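Local coordinates for protein glycosyl hydrolase, family 8 (Clostridium perfringens, PDB 3REN) that probably hydrolyses alpha-glucan chains as an alpha-amylase, built on the (alpha/alpha)6-barrel of a family 8 glycosyl hydrolase, at residues E79-H84 and F133-Y138; G323-E328 and F336-A341. One frame throughout, in Å; residues are numbered along the deposited sequence.

Contact 1 of 2, residues E79-H84 and F133-Y138. With EDO (1,2-ethanediol), chain I; EDO (1,2-ethanediol), chain H.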
ATOM      1  N   GLU A  79       5.593  14.968  14.726  1.00 17.48           N
ATOM      2  CA  GLU A  79       4.339  15.744  14.744  1.00 18.32           C
ATOM      3  C   GLU A  79       3.251  15.318  13.727  1.00 17.87           C
ATOM      4  O   GLU A  79       2.087  15.187  14.078  1.00 17.86           O
ATOM      5  CB  GLU A  79       4.656  17.210  14.533  1.00 19.08           C
ATOM      6  CG  GLU A  79       3.554  18.125  14.917  1.00 25.99           C
ATOM      7  CD  GLU A  79       4.005  19.588  14.928  1.00 35.45           C
ATOM      8  OE1 GLU A  79       3.452  20.368  14.107  1.00 37.01           O
ATOM      9  OE2 GLU A  79       4.911  19.935  15.744  1.00 35.57           O
ATOM     10  N   LEU A  80       3.643  15.139  12.469  1.00 16.55           N
ATOM     11  CA  LEU A  80       2.730  14.738  11.452  1.00 15.89           C
ATOM     12  C   LEU A  80       2.282  13.309  11.723  1.00 14.94           C
ATOM     13  O   LEU A  80       1.097  12.985  11.537  1.00 14.01           O
ATOM     14  CB  LEU A  80       3.404  14.884  10.079  1.00 15.28           C
ATOM     15  CG  LEU A  80       2.740  14.372   8.811  1.00 17.03           C
ATOM     16  CD1 LEU A  80       1.437  15.125   8.580  1.00 12.29           C
ATOM     17  CD2 LEU A  80       3.713  14.526   7.631  1.00 14.88           C
ATOM     18  N   PHE A  81       3.219  12.460  12.163  1.00 14.45           N
ATOM     19  CA  PHE A  81       2.883  11.090  12.488  1.00 14.64           C
ATOM     20  C   PHE A  81       1.762  11.049  13.513  1.00 14.68           C
ATOM     21  O   PHE A  81       0.708  10.394  13.284  1.00 14.61           O
ATOM     22  CB  PHE A  81       4.104  10.289  12.968  1.00 13.85           C
ATOM     23  CG  PHE A  81       3.807   8.819  13.222  1.00 15.75           C
ATOM     24  CD1 PHE A  81       4.165   7.842  12.277  1.00 15.59           C
ATOM     25  CD2 PHE A  81       3.187   8.402  14.415  1.00 14.98           C
ATOM     26  CE1 PHE A  81       3.890   6.473  12.489  1.00 13.49           C
ATOM     27  CE2 PHE A  81       2.897   7.023  14.638  1.00 11.90           C
ATOM     28  CZ  PHE A  81       3.251   6.065  13.677  1.00 14.00           C
ATOM     29  N   ASP A  82       1.956  11.786  14.611  1.00 14.25           N
ATOM     30  CA  ASP A  82       0.986  11.821  15.707  1.00 14.41           C
ATOM     31  C   ASP A  82      -0.349  12.368  15.295  1.00 14.63           C
ATOM     32  O   ASP A  82      -1.401  11.942  15.823  1.00 14.19           O
ATOM     33  CB  ASP A  82       1.544  12.588  16.921  1.00 14.96           C
ATOM     34  CG  ASP A  82       2.600  11.752  17.700  1.00 16.47           C
ATOM     35  OD1 ASP A  82       2.591  10.503  17.645  1.00 20.05           O
ATOM     36  OD2 ASP A  82       3.475  12.335  18.352  1.00 18.78           O
ATOM     37  N   GLU A  83      -0.344  13.278  14.331  1.00 13.68           N
ATOM     38  CA  GLU A  83      -1.600  13.866  13.955  1.00 15.22           C
ATOM     39  C   GLU A  83      -2.482  12.838  13.226  1.00 14.29           C
ATOM     40  O   GLU A  83      -3.705  12.807  13.418  1.00 13.76           O
ATOM     41  CB  GLU A  83      -1.343  15.124  13.118  1.00 16.05           C
ATOM     42  CG  GLU A  83      -2.589  15.759  12.565  1.00 22.81           C
ATOM     43  CD  GLU A  83      -2.286  17.089  11.878  1.00 31.45           C
ATOM     44  OE1 GLU A  83      -1.258  17.713  12.247  1.00 34.62           O
ATOM     45  OE2 GLU A  83      -3.057  17.501  10.969  1.00 33.49           O
ATOM     46  N   HIS A  84      -1.860  11.969  12.418  1.00 13.25           N
ATOM     47  CA  HIS A  84      -2.610  10.933  11.710  1.00 13.19           C
ATOM     48  C   HIS A  84      -2.896   9.716  12.601  1.00 13.70           C
ATOM     49  O   HIS A  84      -3.992   9.138  12.512  1.00 14.12           O
ATOM     50  CB  HIS A  84      -1.916  10.572  10.395  1.00 13.04           C
ATOM     51  CG  HIS A  84      -1.992  11.697   9.418  1.00 13.18           C
ATOM     52  ND1 HIS A  84      -3.066  11.867   8.575  1.00 11.77           N
ATOM     53  CD2 HIS A  84      -1.208  12.796   9.261  1.00 12.52           C
ATOM     54  CE1 HIS A  84      -2.916  12.993   7.903  1.00 13.77           C
ATOM     55  NE2 HIS A  84      -1.802  13.579   8.310  1.00 11.11           N
ATOM     56  N   PHE A 133       7.588   3.569  23.558  1.00 21.72           N
ATOM     57  CA  PHE A 133       6.907   2.310  23.795  1.00 20.20           C
ATOM     58  C   PHE A 133       5.405   2.384  23.462  1.00 19.28           C
ATOM     59  O   PHE A 133       4.808   1.351  23.167  1.00 18.76           O
ATOM     60  CB  PHE A 133       7.021   1.918  25.264  1.00 20.19           C
ATOM     61  CG  PHE A 133       6.127   2.730  26.149  1.00 20.61           C
ATOM     62  CD1 PHE A 133       4.828   2.298  26.437  1.00 20.77           C
ATOM     63  CD2 PHE A 133       6.553   3.963  26.647  1.00 20.92           C
ATOM     64  CE1 PHE A 133       3.974   3.085  27.217  1.00 20.16           C
ATOM     65  CE2 PHE A 133       5.705   4.768  27.439  1.00 20.01           C
ATOM     66  CZ  PHE A 133       4.418   4.321  27.724  1.00 22.78           C
ATOM     67  N   TYR A 134       4.794   3.577  23.585  1.00 17.59           N
ATOM     68  CA  TYR A 134       3.351   3.737  23.408  1.00 16.91           C
ATOM     69  C   TYR A 134       2.888   3.210  22.027  1.00 16.85           C
ATOM     70  O   TYR A 134       1.927   2.433  21.952  1.00 14.63           O
ATOM     71  CB  TYR A 134       2.891   5.197  23.600  1.00 16.87           C
ATOM     72  CG  TYR A 134       1.396   5.291  23.569  1.00 18.80           C
ATOM     73  CD1 TYR A 134       0.642   5.153  24.742  1.00 20.25           C
ATOM     74  CD2 TYR A 134       0.715   5.434  22.353  1.00 17.63           C
ATOM     75  CE1 TYR A 134      -0.745   5.195  24.700  1.00 18.67           C
ATOM     76  CE2 TYR A 134      -0.664   5.451  22.298  1.00 19.78           C
ATOM     77  CZ  TYR A 134      -1.390   5.342  23.457  1.00 20.22           C
ATOM     78  OH  TYR A 134      -2.762   5.381  23.387  1.00 18.73           O
ATOM     79  N   TYR A 135       3.587   3.642  20.965  1.00 16.55           N
ATOM     80  CA  TYR A 135       3.375   3.124  19.619  1.00 16.38           C
ATOM     81  C   TYR A 135       3.408   1.588  19.556  1.00 16.66           C
ATOM     82  O   TYR A 135       2.543   0.966  18.922  1.00 15.58           O
ATOM     83  CB  TYR A 135       4.446   3.678  18.678  1.00 17.60           C
ATOM     84  CG  TYR A 135       4.478   5.194  18.551  1.00 16.19           C
ATOM     85  CD1 TYR A 135       3.312   5.913  18.345  1.00 16.84           C
ATOM     86  CD2 TYR A 135       5.696   5.901  18.603  1.00 18.86           C
ATOM     87  CE1 TYR A 135       3.334   7.286  18.218  1.00 18.67           C
ATOM     88  CE2 TYR A 135       5.731   7.309  18.462  1.00 18.59           C
ATOM     89  CZ  TYR A 135       4.550   7.986  18.276  1.00 19.15           C
ATOM     90  OH  TYR A 135       4.528   9.374  18.137  1.00 22.14           O
ATOM     91  N   LYS A 136       4.405   0.989  20.212  1.00 16.30           N
ATOM     92  CA  LYS A 136       4.615  -0.458  20.196  1.00 16.67           C
ATOM     93  C   LYS A 136       3.460  -1.183  20.921  1.00 16.49           C
ATOM     94  O   LYS A 136       2.941  -2.176  20.418  1.00 15.50           O
ATOM     95  CB  LYS A 136       5.972  -0.805  20.849  1.00 17.14           C
ATOM     96  CG  LYS A 136       6.371  -2.265  20.862  1.00 17.59           C
ATOM     97  CD  LYS A 136       7.676  -2.456  21.643  1.00 22.49           C
ATOM     98  CE  LYS A 136       7.909  -3.914  21.977  1.00 28.82           C
ATOM     99  NZ  LYS A 136       9.179  -4.116  22.751  1.00 33.47           N
ATOM    100  N   PHE A 137       3.066  -0.676  22.085  1.00 15.29           N
ATOM    101  CA  PHE A 137       1.991  -1.284  22.858  1.00 16.51           C
ATOM    102  C   PHE A 137       0.680  -1.204  22.111  1.00 15.78           C
ATOM    103  O   PHE A 137      -0.109  -2.145  22.128  1.00 16.11           O
ATOM    104  CB  PHE A 137       1.814  -0.580  24.229  1.00 16.32           C
ATOM    105  CG  PHE A 137       2.808  -1.012  25.263  1.00 18.98           C
ATOM    106  CD1 PHE A 137       4.014  -1.584  24.889  1.00 19.02           C
ATOM    107  CD2 PHE A 137       2.542  -0.841  26.625  1.00 21.44           C
ATOM    108  CE1 PHE A 137       4.939  -2.004  25.858  1.00 22.51           C
ATOM    109  CE2 PHE A 137       3.481  -1.229  27.589  1.00 21.30           C
ATOM    110  CZ  PHE A 137       4.670  -1.820  27.192  1.00 20.33           C
ATOM    111  N   TYR A 138       0.452  -0.071  21.465  1.00 15.24           N
ATOM    112  CA  TYR A 138      -0.761   0.103  20.694  1.00 14.72           C
ATOM    113  C   TYR A 138      -0.746  -0.875  19.496  1.00 14.28           C
ATOM    114  O   TYR A 138      -1.750  -1.536  19.241  1.00 15.29           O
ATOM    115  CB  TYR A 138      -0.916   1.560  20.269  1.00 13.68           C
ATOM    116  CG  TYR A 138      -2.360   1.920  19.957  1.00 15.00           C
ATOM    117  CD1 TYR A 138      -3.152   2.591  20.906  1.00 14.55           C
ATOM    118  CD2 TYR A 138      -2.932   1.620  18.702  1.00 12.43           C
ATOM    119  CE1 TYR A 138      -4.456   2.945  20.633  1.00 12.40           C
ATOM    120  CE2 TYR A 138      -4.265   1.977  18.423  1.00 12.59           C
ATOM    121  CZ  TYR A 138      -5.007   2.624  19.393  1.00 14.09           C
ATOM    122  OH  TYR A 138      -6.324   2.951  19.153  1.00 17.98           O
TER
HETATM  123  C1  EDO I 376      -1.461  16.573   6.138  1.00 26.19           C
HETATM  124  O1  EDO I 376      -1.355  15.893   7.392  1.00 25.17           O
HETATM  125  C2  EDO I 376      -1.763  15.559   5.039  1.00 25.89           C
HETATM  126  O2  EDO I 376      -3.111  15.129   5.187  1.00 25.16           O
HETATM  127  C1  EDO H 375      -5.175  15.469   9.405  1.00 29.87           C
HETATM  128  O1  EDO H 375      -5.311  16.641  10.237  1.00 28.42           O
HETATM  129  C2  EDO H 375      -5.453  15.831   7.946  1.00 26.14           C
HETATM  130  O2  EDO H 375      -4.652  16.985   7.603  1.00 29.59           O
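Phe-81 turns the edge of its ring, led by CE2, toward the face of Tyr-135 in a T-shaped pair, the ring centroids 5.1 Å apart and the planes at 71°. The nearest carbons are Phe-81 CE2 and Tyr-135 CE1, at 3.6 Å, and the two side chains run past each other in opposite directions. With CG anti to the backbone N (chi1 -176°), the Phe-81 ring reaches from its helix toward Tyr-135; the nearest CA atoms, of Asp-82 and Tyr-135, are 9.8 Å apart. Asp-82, next along, brings its carboxylate to the hydroxyl end of the tyrosine, crossing that side chain at about a right angle. Its OD1 lies near the plane of the tyrosine ring, but it is modelled too close to Tyr-135 OH for the detail to be trusted. The clearer polar link is Lys-78, whose NZ makes a salt bridge to Asp-82 OD2 and a hydrogen bond to Tyr-135 OH. Glu-83 and His-84 lie on another side of the helix, clear of Tyr-135: Glu-83 OE2 accepts a hydrogen bond of 2.5 Å from O1 of one 1,2-ethanediol, and His-84 NE2 meets O1 of another at 2.5 Å, both molecules probably from the crystallisation liquor. Helices 78-89 and 133-150 are thus joined through side chains, as parts of the (alpha/alpha)6-barrel. Helix 113-130 packs against both partners, with Ala-126 touching Phe-81 and Tyr-135, while Met-69 and Ser-72 of helix 62-74 also meet Phe-81.

Contact 2 of 2, residues G323-E328 and F336-A341; sequences GGFGDE and FDNLNA. With EDO (1,2-ethanediol), chain L.
Phe-325 packs its ring, CE1 foremost, against the methyl group of Ala-341, with CE1 3.5 Å from Ala-341 CB. One helical turn earlier, Asn-338 grips the backbone of the same phenylalanine with both ends of its amide. Phe-325 N donates to Asn-338 OD1 at 2.8 Å, arriving 20° out of the carbonyl plane, and Asn-338 ND2 returns a bond of 3.1 Å to Phe-325 O. This second bond is nearly straight (167°) and uses a lone pair in the carbonyl plane. The second torsion (chi2 -92°) sets the amide plane about perpendicular to the plane through Asn-338 CA, CB and CG, and the two bonds hold it there. The loop that leads from helix 299-312 into helix 335-346, one of the helices of the (alpha/alpha)6-barrel, is thereby tied back onto the helix it enters. Gly-324 passes close by, its CA 3.5 Å from Asn-338 OD1. The ring of Phe-325 presents its edge to that same oxygen, with CD1 3.7 Å from Asn-338 OD1. Asn-338 ND2 also donates to Tyr-334 O, and Leu-26 of helix 21-33 touches Phe-325, Asn-338 and Ala-341.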
ATOM      1  N   GLY A 323       0.280  19.371  -8.717  1.00 16.94           N
ATOM      2  CA  GLY A 323       1.086  18.635  -7.767  1.00 16.20           C
ATOM      3  C   GLY A 323       0.581  17.209  -7.623  1.00 15.96           C
ATOM      4  O   GLY A 323       1.330  16.335  -7.192  1.00 15.67           O
ATOM      5  N   GLY A 324      -0.681  16.987  -7.981  1.00 15.64           N
ATOM      6  CA  GLY A 324      -1.309  15.680  -7.817  1.00 14.97           C
ATOM      7  C   GLY A 324      -1.370  14.758  -9.038  1.00 14.80           C
ATOM      8  O   GLY A 324      -0.869  15.087 -10.109  1.00 14.02           O
ATOM      9  N   PHE A 325      -2.008  13.600  -8.846  1.00 13.77           N
ATOM     10  CA  PHE A 325      -2.272  12.648  -9.920  1.00 14.32           C
ATOM     11  C   PHE A 325      -3.785  12.471 -10.063  1.00 15.41           C
ATOM     12  O   PHE A 325      -4.496  12.229  -9.065  1.00 12.99           O
ATOM     13  CB  PHE A 325      -1.637  11.297  -9.623  1.00 13.27           C
ATOM     14  CG  PHE A 325      -0.137  11.320  -9.627  1.00 13.27           C
ATOM     15  CD1 PHE A 325       0.568  11.787  -8.524  1.00 13.15           C
ATOM     16  CD2 PHE A 325       0.572  10.876 -10.734  1.00 11.90           C
ATOM     17  CE1 PHE A 325       1.966  11.822  -8.526  1.00 14.24           C
ATOM     18  CE2 PHE A 325       1.961  10.907 -10.740  1.00 14.91           C
ATOM     19  CZ  PHE A 325       2.658  11.396  -9.640  1.00 12.90           C
ATOM     20  N   GLY A 326      -4.257  12.598 -11.301  1.00 15.78           N
ATOM     21  CA  GLY A 326      -5.675  12.418 -11.583  1.00 17.99           C
ATOM     22  C   GLY A 326      -6.071  13.040 -12.902  1.00 19.48           C
ATOM     23  O   GLY A 326      -5.228  13.408 -13.711  1.00 19.18           O
ATOM     24  N   ASP A 327      -7.371  13.164 -13.126  1.00 21.49           N
ATOM     25  CA  ASP A 327      -7.844  13.549 -14.428  1.00 23.06           C
ATOM     26  C   ASP A 327      -8.242  15.001 -14.351  1.00 23.48           C
ATOM     27  O   ASP A 327      -9.239  15.328 -13.729  1.00 23.48           O
ATOM     28  CB  ASP A 327      -9.015  12.635 -14.837  1.00 24.29           C
ATOM     29  CG  ASP A 327      -9.481  12.872 -16.291  1.00 27.35           C
ATOM     30  OD1 ASP A 327      -9.172  13.936 -16.878  1.00 32.49           O
ATOM     31  OD2 ASP A 327     -10.172  11.991 -16.837  1.00 29.29           O
ATOM     32  N   GLU A 328      -7.440  15.873 -14.953  1.00 25.54           N
ATOM     33  CA  GLU A 328      -7.747  17.322 -15.017  1.00 27.60           C
ATOM     34  C   GLU A 328      -9.131  17.673 -15.558  1.00 28.18           C
ATOM     35  O   GLU A 328      -9.677  18.703 -15.174  1.00 28.22           O
ATOM     36  CB  GLU A 328      -6.717  18.069 -15.854  1.00 28.52           C
ATOM     37  CG  GLU A 328      -5.357  18.206 -15.227  1.00 31.83           C
ATOM     38  CD  GLU A 328      -4.430  19.089 -16.047  1.00 35.62           C
ATOM     39  OE1 GLU A 328      -4.726  20.303 -16.226  1.00 37.37           O
ATOM     40  OE2 GLU A 328      -3.385  18.574 -16.488  1.00 37.48           O
ATOM     41  N   PHE A 336      -5.303   6.916  -2.984  1.00 13.76           N
ATOM     42  CA  PHE A 336      -4.368   5.787  -2.985  1.00 14.82           C
ATOM     43  C   PHE A 336      -3.168   5.968  -3.953  1.00 14.74           C
ATOM     44  O   PHE A 336      -2.011   5.695  -3.582  1.00 13.48           O
ATOM     45  CB  PHE A 336      -5.121   4.484  -3.268  1.00 15.39           C
ATOM     46  CG  PHE A 336      -4.260   3.258  -3.211  1.00 14.96           C
ATOM     47  CD1 PHE A 336      -3.763   2.795  -1.997  1.00 16.71           C
ATOM     48  CD2 PHE A 336      -3.992   2.532  -4.381  1.00 17.40           C
ATOM     49  CE1 PHE A 336      -2.977   1.626  -1.934  1.00 19.47           C
ATOM     50  CE2 PHE A 336      -3.219   1.374  -4.345  1.00 18.19           C
ATOM     51  CZ  PHE A 336      -2.696   0.910  -3.135  1.00 19.25           C
ATOM     52  N   ASP A 337      -3.435   6.443  -5.169  1.00 14.76           N
ATOM     53  CA  ASP A 337      -2.348   6.674  -6.125  1.00 15.38           C
ATOM     54  C   ASP A 337      -1.441   7.805  -5.722  1.00 14.89           C
ATOM     55  O   ASP A 337      -0.232   7.708  -5.890  1.00 15.48           O
ATOM     56  CB  ASP A 337      -2.887   6.919  -7.526  1.00 16.01           C
ATOM     57  CG  ASP A 337      -3.420   5.647  -8.161  1.00 19.40           C
ATOM     58  OD1 ASP A 337      -2.859   4.560  -7.887  1.00 19.51           O
ATOM     59  OD2 ASP A 337      -4.410   5.740  -8.895  1.00 20.32           O
ATOM     60  N   ASN A 338      -2.034   8.864  -5.175  1.00 14.28           N
ATOM     61  CA  ASN A 338      -1.284  10.006  -4.694  1.00 13.73           C
ATOM     62  C   ASN A 338      -0.370   9.688  -3.509  1.00 13.00           C
ATOM     63  O   ASN A 338       0.794  10.111  -3.490  1.00 11.96           O
ATOM     64  CB  ASN A 338      -2.224  11.184  -4.406  1.00 13.04           C
ATOM     65  CG  ASN A 338      -2.749  11.807  -5.691  1.00 13.25           C
ATOM     66  OD1 ASN A 338      -2.150  12.738  -6.201  1.00 10.02           O
ATOM     67  ND2 ASN A 338      -3.848  11.254  -6.247  1.00  9.24           N
ATOM     68  N   LEU A 339      -0.884   8.922  -2.544  1.00 12.18           N
ATOM     69  CA  LEU A 339      -0.071   8.528  -1.383  1.00 12.21           C
ATOM     70  C   LEU A 339       1.073   7.567  -1.738  1.00 12.61           C
ATOM     71  O   LEU A 339       2.189   7.662  -1.164  1.00 10.96           O
ATOM     72  CB  LEU A 339      -0.954   7.944  -0.274  1.00 11.96           C
ATOM     73  CG  LEU A 339      -1.854   8.981   0.379  1.00 10.80           C
ATOM     74  CD1 LEU A 339      -3.088   8.243   0.994  1.00  9.43           C
ATOM     75  CD2 LEU A 339      -1.019   9.843   1.425  1.00 10.83           C
ATOM     76  N   ASN A 340       0.811   6.636  -2.661  1.00 11.24           N
ATOM     77  CA  ASN A 340       1.866   5.699  -3.070  1.00 11.88           C
ATOM     78  C   ASN A 340       2.966   6.476  -3.800  1.00 11.47           C
ATOM     79  O   ASN A 340       4.156   6.274  -3.530  1.00 10.75           O
ATOM     80  CB  ASN A 340       1.300   4.559  -3.930  1.00 11.92           C
ATOM     81  CG  ASN A 340       0.635   3.471  -3.093  1.00 14.67           C
ATOM     82  OD1 ASN A 340       1.114   3.149  -2.006  1.00 18.28           O
ATOM     83  ND2 ASN A 340      -0.464   2.907  -3.588  1.00 16.61           N
ATOM     84  N   ALA A 341       2.557   7.426  -4.645  1.00 10.43           N
ATOM     85  CA  ALA A 341       3.516   8.313  -5.337  1.00 11.30           C
ATOM     86  C   ALA A 341       4.346   9.125  -4.344  1.00 10.34           C
ATOM     87  O   ALA A 341       5.525   9.363  -4.572  1.00 12.73           O
ATOM     88  CB  ALA A 341       2.786   9.269  -6.292  1.00  9.23           C
TER
HETATM   89  C1  EDO L 379      -0.271  18.998 -17.256  1.00 40.56           C
HETATM   90  O1  EDO L 379      -0.420  19.764 -16.046  1.00 42.64           O
HETATM   91  C2  EDO L 379       1.189  18.608 -17.449  1.00 39.00           C
HETATM   92  O2  EDO L 379       1.615  17.796 -16.354  1.00 34.39           O

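Contacts 1 and 2 follow one another in sequence and occupy separate parts of the barrel, their centres about 26 Å apart; their nearest atoms are about 7 Å apart and do not touch. They differ in kind: 79-84 with 133-138 joins two helices through an aromatic pair, whereas 323-328 with 336-341 binds a loop backbone to the helix that follows it. Helix 62-74 connects the two regions, meeting Phe-81, Leu-80 and His-84 of contact 1 as well as Phe-336 and Leu-339 of contact 2. A bound magnesium ion lies in the neighbourhood of contact 2, the distance from the ion to Gly-324 being about 8 Å.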